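Local coordinates for protein nodulation fucosyltransferase NodZ (Bradyrhizobium sp., PDB 2HHC) that belongs to the NodZ family of nodulation fucosyltransferases, proteins placed in the GT-B class of glycosyltransferase folds, at residues S152-R155 and A156-A160; W134-S137 and E138-R142; S121-N124 and T125-C128. All coordinates share one frame; numbering follows the deposited sequence.

Contact 1 of 3, residues S152-R155 and A156-A160; sequences SEIR and ARIDA. With PO4 (phosphate ion), chain D.
I158 CG1 (chi1 -72°) and D159 CG (chi1 -66°) each lie anti to their own carbonyl carbon, which sets both side chains against the preceding helical turn. I158 CD1 comes alongside I154, 4.2 Å from its CG2, and the two isoleucines form an i, i+4 apolar step that faces I269 and L273 of helix 258-274. D159 CG lies 3.1 Å from R155 O, but carboxylate and carbonyl are both acceptors and no hydrogen bond joins them. The same turn is held by backbone bonds: I158 N to I154 O is 3.1 Å, and D159 N reaches R155 O at 2.9 Å. R157 lays its CG 3.4 Å from E153 O, and its guanidinium continues to a salt bridge with E262.

At the first turn a phosphate ion, probably from the crystallisation liquor, meets S152. S152 N donates to PO4 O3 at 2.8 Å with an N-H...O angle of 158°, and R151 also binds the ion. R155 folds back so that S152 CA lies 3.4 Å above one face of its guanidinium, offset toward the rim; its NE and NH2 are held by L150 O and E59. The isoleucines thus face the protein, while the positive end of the helix dipole, with R151 nearby, probably makes the helix start attractive to an anion.

Contact 2 of 3, residues W134-S137 and E138-R142; sequences WRCS and EEAER
S137 is the N-cap of helix 138-147, and its hydroxyl closes the first turn by accepting the backbone N-H of A140. A140 N lies 3.0 Å from S137 OG and the N-H...O angle is 156°. A chi1 of 64° tucks OG between the serine's own N and carbonyl carbon, which points the oxygen into the turn. The backbone carbonyl of the same residue starts the regular helical pattern, taking E141 N at 3.3 Å, so S137 receives two N-H groups through two different oxygens.

C136, just before the cap, adds an apolar contact. Its CB sits 4.1 Å from A140 CB, and its SG touches the aliphatic part of E141, 3.9 Å from CG. E141 is also tied to the loop through solvent: one water donates to both C136 O and E141 OE2, with 2.7 Å to each oxygen. The other carboxylate oxygen of E141 forms a salt bridge with R291.

On the helix itself, E138 and R142 are joined one turn apart. R142 grips side-on, placing NE at 2.7 Å and NH2 at 2.9 Å from the single atom E138 OE2. That oxygen lies in the guanidinium plane; it offers NE its anti lone pair, whereas NH2 approaches from 49° above the carboxylate plane. R142 NH2 has L295 O as a second partner.

The loop after strand 125-128 therefore enters its helix in contact with two others. C136 rests on A23 and S24 of helix 15-32, where W20 also meets E141, while E138, E141 and R142 pack against L295 and L296 of helix 291-296.

Contact 3 of 3, residues S121-N124 and T125-C128; sequences SEAN and TIVC
T125 and I126, the first two residues of strand 125-128, meet the preceding loop in different ways, and N124 is the joint between loop and strand. T125 sets its hydroxyl beside its own backbone N, anti to the carbonyl carbon (chi1 -64°), which places OG1 beside the N124 carbonyl, 3.4 Å from N124 C. N124 CB is likewise 3.4 Å from T125 N; both distances largely follow from the peptide bond that joins the two residues. Their polar ends bond outside the pair, T125 OG1 with P81 O and N124 ND2 with G82 O.

I126 carries the contact proper. Two successive bends, chi1 -50° and chi2 -54°, bring its CD1 against the loop, where the methyl tip lies 3.9 Å from S121 CB and 4.1 Å from A123 CB. Both small residues are presented by an ST turn: A123 N donates to S121 OG at 3.0 Å, and this bond helps to hold the loop folded beside the isoleucine, as does the one between S121 N and Y28 OH. F85 of strand 84-85 and L111 of helix 101-116 also touch I126.

No hydrogen bond crosses from residues 121-124 to 125-128. Beyond the chain itself, the side-chain contact is apolar, made by I126 CD1, while T125 OG1 and N124 ND2 are satisfied by P81 and G82, and the backbone pairs with neighbours such as F6 and F85.

How the contacts relate
The three contacts follow one another along the chain in the order 3, 2, 1 without touching; nearest atoms are about 9 Å apart for contacts 3 and 2, and about 14 Å for contacts 2 and 1. Contact 3 is buried at the entry to a strand flanked by strands 6-10 and 84-85, and relies on apolar closure. Contacts 2 and 1 are partly buried and lie on consecutive helices, 138-147 and 152-166. Both concern a helix start, but N-H groups of the first turn are met differently: by a serine hydroxyl in contact 2, by a bound phosphate in contact 1. Ionic pairs appear around these two helices, packed against 291-296 and 258-274 respectively.

Contact 1 of 3, residues S152-R155 and A156-A160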
# COMPACT_ATOMS: atom_id res chain seq x y z
N SER A 152 -6.05 -4.57 -16.50
CA SER A 152 -5.78 -3.76 -17.71
C SER A 152 -6.51 -2.43 -17.78
O SER A 152 -5.99 -1.43 -18.26
CB SER A 152 -6.02 -4.54 -18.99
OG SER A 152 -7.38 -4.96 -19.11
N GLU A 153 -7.72 -2.37 -17.23
CA GLU A 153 -8.51 -1.13 -17.24
C GLU A 153 -7.89 -0.02 -16.42
O GLU A 153 -8.00 1.16 -16.73
CB GLU A 153 -9.96 -1.42 -16.77
CG GLU A 153 -10.52 -2.77 -17.20
CD GLU A 153 -10.01 -3.89 -16.31
OE1 GLU A 153 -9.99 -3.71 -15.07
OE2 GLU A 153 -9.62 -4.96 -16.82
N ILE A 154 -7.17 -0.43 -15.38
CA ILE A 154 -6.49 0.48 -14.53
C ILE A 154 -5.17 0.89 -15.20
O ILE A 154 -4.84 2.07 -15.23
CB ILE A 154 -6.22 -0.10 -13.11
CG1 ILE A 154 -7.54 -0.48 -12.44
CG2 ILE A 154 -5.51 0.90 -12.22
CD1 ILE A 154 -7.37 -1.14 -11.06
N ARG A 155 -4.44 -0.10 -15.76
CA ARG A 155 -3.19 0.21 -16.48
C ARG A 155 -3.44 1.17 -17.62
O ARG A 155 -2.65 2.09 -17.83
CB ARG A 155 -2.50 -1.06 -16.98
CG ARG A 155 -1.95 -1.83 -15.81
CD ARG A 155 -0.95 -2.84 -16.14
NE ARG A 155 -1.67 -4.02 -16.24
CZ ARG A 155 -2.13 -4.53 -17.36
NH1 ARG A 155 -1.84 -3.95 -18.51
NH2 ARG A 155 -2.84 -5.62 -17.30
N ALA A 156 -4.55 1.03 -18.34
CA ALA A 156 -4.80 1.92 -19.47
C ALA A 156 -5.01 3.35 -19.04
O ALA A 156 -4.57 4.30 -19.70
CB ALA A 156 -5.99 1.46 -20.26
N ARG A 157 -5.62 3.55 -17.88
CA ARG A 157 -5.80 4.86 -17.35
C ARG A 157 -4.45 5.49 -16.95
O ARG A 157 -4.18 6.63 -17.22
CB ARG A 157 -6.79 4.83 -16.17
CG ARG A 157 -8.20 4.54 -16.64
CD ARG A 157 -9.21 4.29 -15.50
NE ARG A 157 -9.44 5.52 -14.75
CZ ARG A 157 -10.13 5.61 -13.61
NH1 ARG A 157 -10.63 4.55 -13.04
NH2 ARG A 157 -10.26 6.77 -13.01
N ILE A 158 -3.60 4.69 -16.26
CA ILE A 158 -2.28 5.15 -15.90
C ILE A 158 -1.46 5.55 -17.16
O ILE A 158 -0.81 6.58 -17.19
CB ILE A 158 -1.53 4.03 -15.13
CG1 ILE A 158 -2.13 3.88 -13.72
CG2 ILE A 158 -0.01 4.33 -15.01
CD1 ILE A 158 -1.74 2.59 -12.99
N ASP A 159 -1.52 4.70 -18.17
CA ASP A 159 -0.77 4.88 -19.42
C ASP A 159 -1.21 6.18 -20.09
O ASP A 159 -0.39 6.95 -20.54
CB ASP A 159 -0.95 3.67 -20.36
CG ASP A 159 -0.34 2.35 -19.81
OD1 ASP A 159 0.51 2.44 -18.91
OD2 ASP A 159 -0.75 1.28 -20.26
N ALA A 160 -2.53 6.37 -20.23
CA ALA A 160 -3.03 7.61 -20.84
C ALA A 160 -2.59 8.84 -20.09
O ALA A 160 -2.12 9.82 -20.68
CB ALA A 160 -4.52 7.55 -20.98
P PO4 D . -7.39 -8.03 -17.58
O1 PO4 D . -8.58 -7.17 -17.85
O2 PO4 D . -6.78 -8.31 -18.94
O3 PO4 D . -6.35 -7.31 -16.67
O4 PO4 D . -7.86 -9.28 -16.90

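Contact 2 of 3, residues W134-S137 and E138-R142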
# COMPACT_ATOMS: atom_id res chain seq x y z
N TRP A 134 6.70 -2.79 7.75
CA TRP A 134 8.07 -2.82 8.32
C TRP A 134 8.51 -4.22 8.79
O TRP A 134 9.58 -4.35 9.41
CB TRP A 134 8.27 -1.83 9.47
CG TRP A 134 7.91 -0.43 9.18
CD1 TRP A 134 6.77 0.20 9.54
CD2 TRP A 134 8.67 0.49 8.43
NE1 TRP A 134 6.78 1.48 9.06
CE2 TRP A 134 7.94 1.71 8.40
CE3 TRP A 134 9.91 0.45 7.81
CZ2 TRP A 134 8.41 2.86 7.76
CZ3 TRP A 134 10.39 1.60 7.16
CH2 TRP A 134 9.63 2.78 7.14
N ARG A 135 7.72 -5.25 8.52
CA ARG A 135 8.07 -6.59 9.06
C ARG A 135 8.59 -7.51 7.95
O ARG A 135 8.34 -8.72 7.90
CB ARG A 135 6.85 -7.20 9.77
CG ARG A 135 6.27 -6.34 10.91
CD ARG A 135 7.24 -5.96 11.91
NE ARG A 135 6.66 -5.47 13.18
CZ ARG A 135 6.31 -4.21 13.45
NH1 ARG A 135 6.40 -3.23 12.57
NH2 ARG A 135 5.85 -3.90 14.66
N CYS A 136 9.35 -6.89 7.04
CA CYS A 136 10.01 -7.60 5.96
C CYS A 136 11.07 -6.71 5.35
O CYS A 136 11.22 -5.53 5.68
CB CYS A 136 9.02 -7.99 4.88
SG CYS A 136 8.26 -6.58 4.01
N SER A 137 11.88 -7.30 4.46
CA SER A 137 12.85 -6.54 3.77
C SER A 137 12.28 -5.67 2.67
O SER A 137 11.19 -5.94 2.14
CB SER A 137 13.90 -7.41 3.11
OG SER A 137 13.24 -8.19 2.11
N GLU A 138 13.03 -4.65 2.30
CA GLU A 138 12.64 -3.82 1.18
C GLU A 138 12.58 -4.66 -0.11
O GLU A 138 11.78 -4.40 -0.99
CB GLU A 138 13.64 -2.69 1.05
CG GLU A 138 13.49 -1.73 -0.03
CD GLU A 138 14.84 -1.07 -0.31
OE1 GLU A 138 15.48 -0.60 0.68
OE2 GLU A 138 15.25 -1.05 -1.48
N GLU A 139 13.46 -5.63 -0.20
CA GLU A 139 13.42 -6.53 -1.36
C GLU A 139 12.14 -7.27 -1.47
O GLU A 139 11.59 -7.46 -2.58
CB GLU A 139 14.62 -7.51 -1.35
CG GLU A 139 15.90 -6.90 -1.70
CD GLU A 139 16.50 -5.95 -0.67
OE1 GLU A 139 16.32 -6.23 0.55
OE2 GLU A 139 17.15 -4.97 -1.06
N ALA A 140 11.57 -7.74 -0.36
CA ALA A 140 10.29 -8.42 -0.39
C ALA A 140 9.18 -7.48 -0.93
O ALA A 140 8.32 -7.87 -1.70
CB ALA A 140 9.92 -8.98 0.96
N GLU A 141 9.24 -6.23 -0.50
CA GLU A 141 8.26 -5.24 -0.94
C GLU A 141 8.38 -5.05 -2.45
O GLU A 141 7.38 -4.99 -3.18
CB GLU A 141 8.49 -3.89 -0.24
CG GLU A 141 8.19 -3.88 1.24
CD GLU A 141 8.59 -2.54 1.80
OE1 GLU A 141 7.83 -1.54 1.52
OE2 GLU A 141 9.68 -2.38 2.40
N ARG A 142 9.60 -4.90 -2.95
CA ARG A 142 9.80 -4.66 -4.39
C ARG A 142 9.35 -5.88 -5.17
O ARG A 142 8.80 -5.78 -6.31
CB ARG A 142 11.29 -4.37 -4.67
CG ARG A 142 11.73 -3.08 -4.08
CD ARG A 142 13.28 -2.92 -4.28
NE ARG A 142 13.79 -1.70 -3.68
CZ ARG A 142 13.66 -0.54 -4.23
NH1 ARG A 142 13.10 -0.43 -5.42
NH2 ARG A 142 14.15 0.52 -3.61
O HOH W 1 9.86 -3.27 4.99

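Contact 3 of 3, residues S121-N124 and T125-C128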
# COMPACT_ATOMS: atom_id res chain seq x y z
N SER A 121 7.04 -22.14 12.80
CA SER A 121 5.92 -22.51 13.63
C SER A 121 5.45 -23.93 13.30
O SER A 121 5.41 -24.33 12.15
CB SER A 121 4.74 -21.54 13.45
OG SER A 121 3.65 -21.94 14.21
N GLU A 122 5.02 -24.67 14.32
CA GLU A 122 4.33 -25.94 14.08
C GLU A 122 2.90 -25.78 13.53
O GLU A 122 2.33 -26.73 13.04
CB GLU A 122 4.33 -26.82 15.35
CG GLU A 122 5.72 -27.31 15.72
CD GLU A 122 6.41 -27.98 14.55
OE1 GLU A 122 5.93 -29.05 14.14
OE2 GLU A 122 7.40 -27.43 14.03
N ALA A 123 2.29 -24.59 13.64
CA ALA A 123 0.98 -24.37 13.08
C ALA A 123 0.94 -24.63 11.59
O ALA A 123 1.89 -24.30 10.87
CB ALA A 123 0.51 -22.95 13.37
N ASN A 124 -0.13 -25.25 11.12
CA ASN A 124 -0.27 -25.55 9.72
C ASN A 124 -0.72 -24.35 8.89
O ASN A 124 -0.45 -24.30 7.69
CB ASN A 124 -1.20 -26.75 9.48
CG ASN A 124 -0.58 -28.02 9.94
OD1 ASN A 124 0.60 -28.23 9.72
ND2 ASN A 124 -1.35 -28.87 10.59
N THR A 125 -1.41 -23.40 9.52
CA THR A 125 -1.84 -22.14 8.88
C THR A 125 -1.48 -20.97 9.77
O THR A 125 -1.89 -20.93 10.94
CB THR A 125 -3.35 -22.17 8.59
OG1 THR A 125 -3.64 -23.21 7.65
CG2 THR A 125 -3.86 -20.85 7.98
N ILE A 126 -0.71 -20.02 9.23
CA ILE A 126 -0.41 -18.74 9.89
C ILE A 126 -1.45 -17.76 9.40
O ILE A 126 -1.54 -17.52 8.18
CB ILE A 126 0.99 -18.23 9.52
CG1 ILE A 126 2.06 -19.33 9.71
CG2 ILE A 126 1.33 -16.97 10.29
CD1 ILE A 126 2.14 -19.98 11.00
N VAL A 127 -2.19 -17.12 10.30
CA VAL A 127 -3.19 -16.15 9.86
C VAL A 127 -2.65 -14.77 10.19
O VAL A 127 -2.46 -14.43 11.37
CB VAL A 127 -4.57 -16.34 10.56
CG1 VAL A 127 -5.59 -15.31 9.97
CG2 VAL A 127 -5.02 -17.76 10.42
N CYS A 128 -2.36 -13.98 9.16
CA CYS A 128 -1.88 -12.64 9.31
C CYS A 128 -3.02 -11.64 9.15
O CYS A 128 -3.50 -11.45 8.05
CB CYS A 128 -0.79 -12.31 8.26
SG CYS A 128 0.68 -13.36 8.35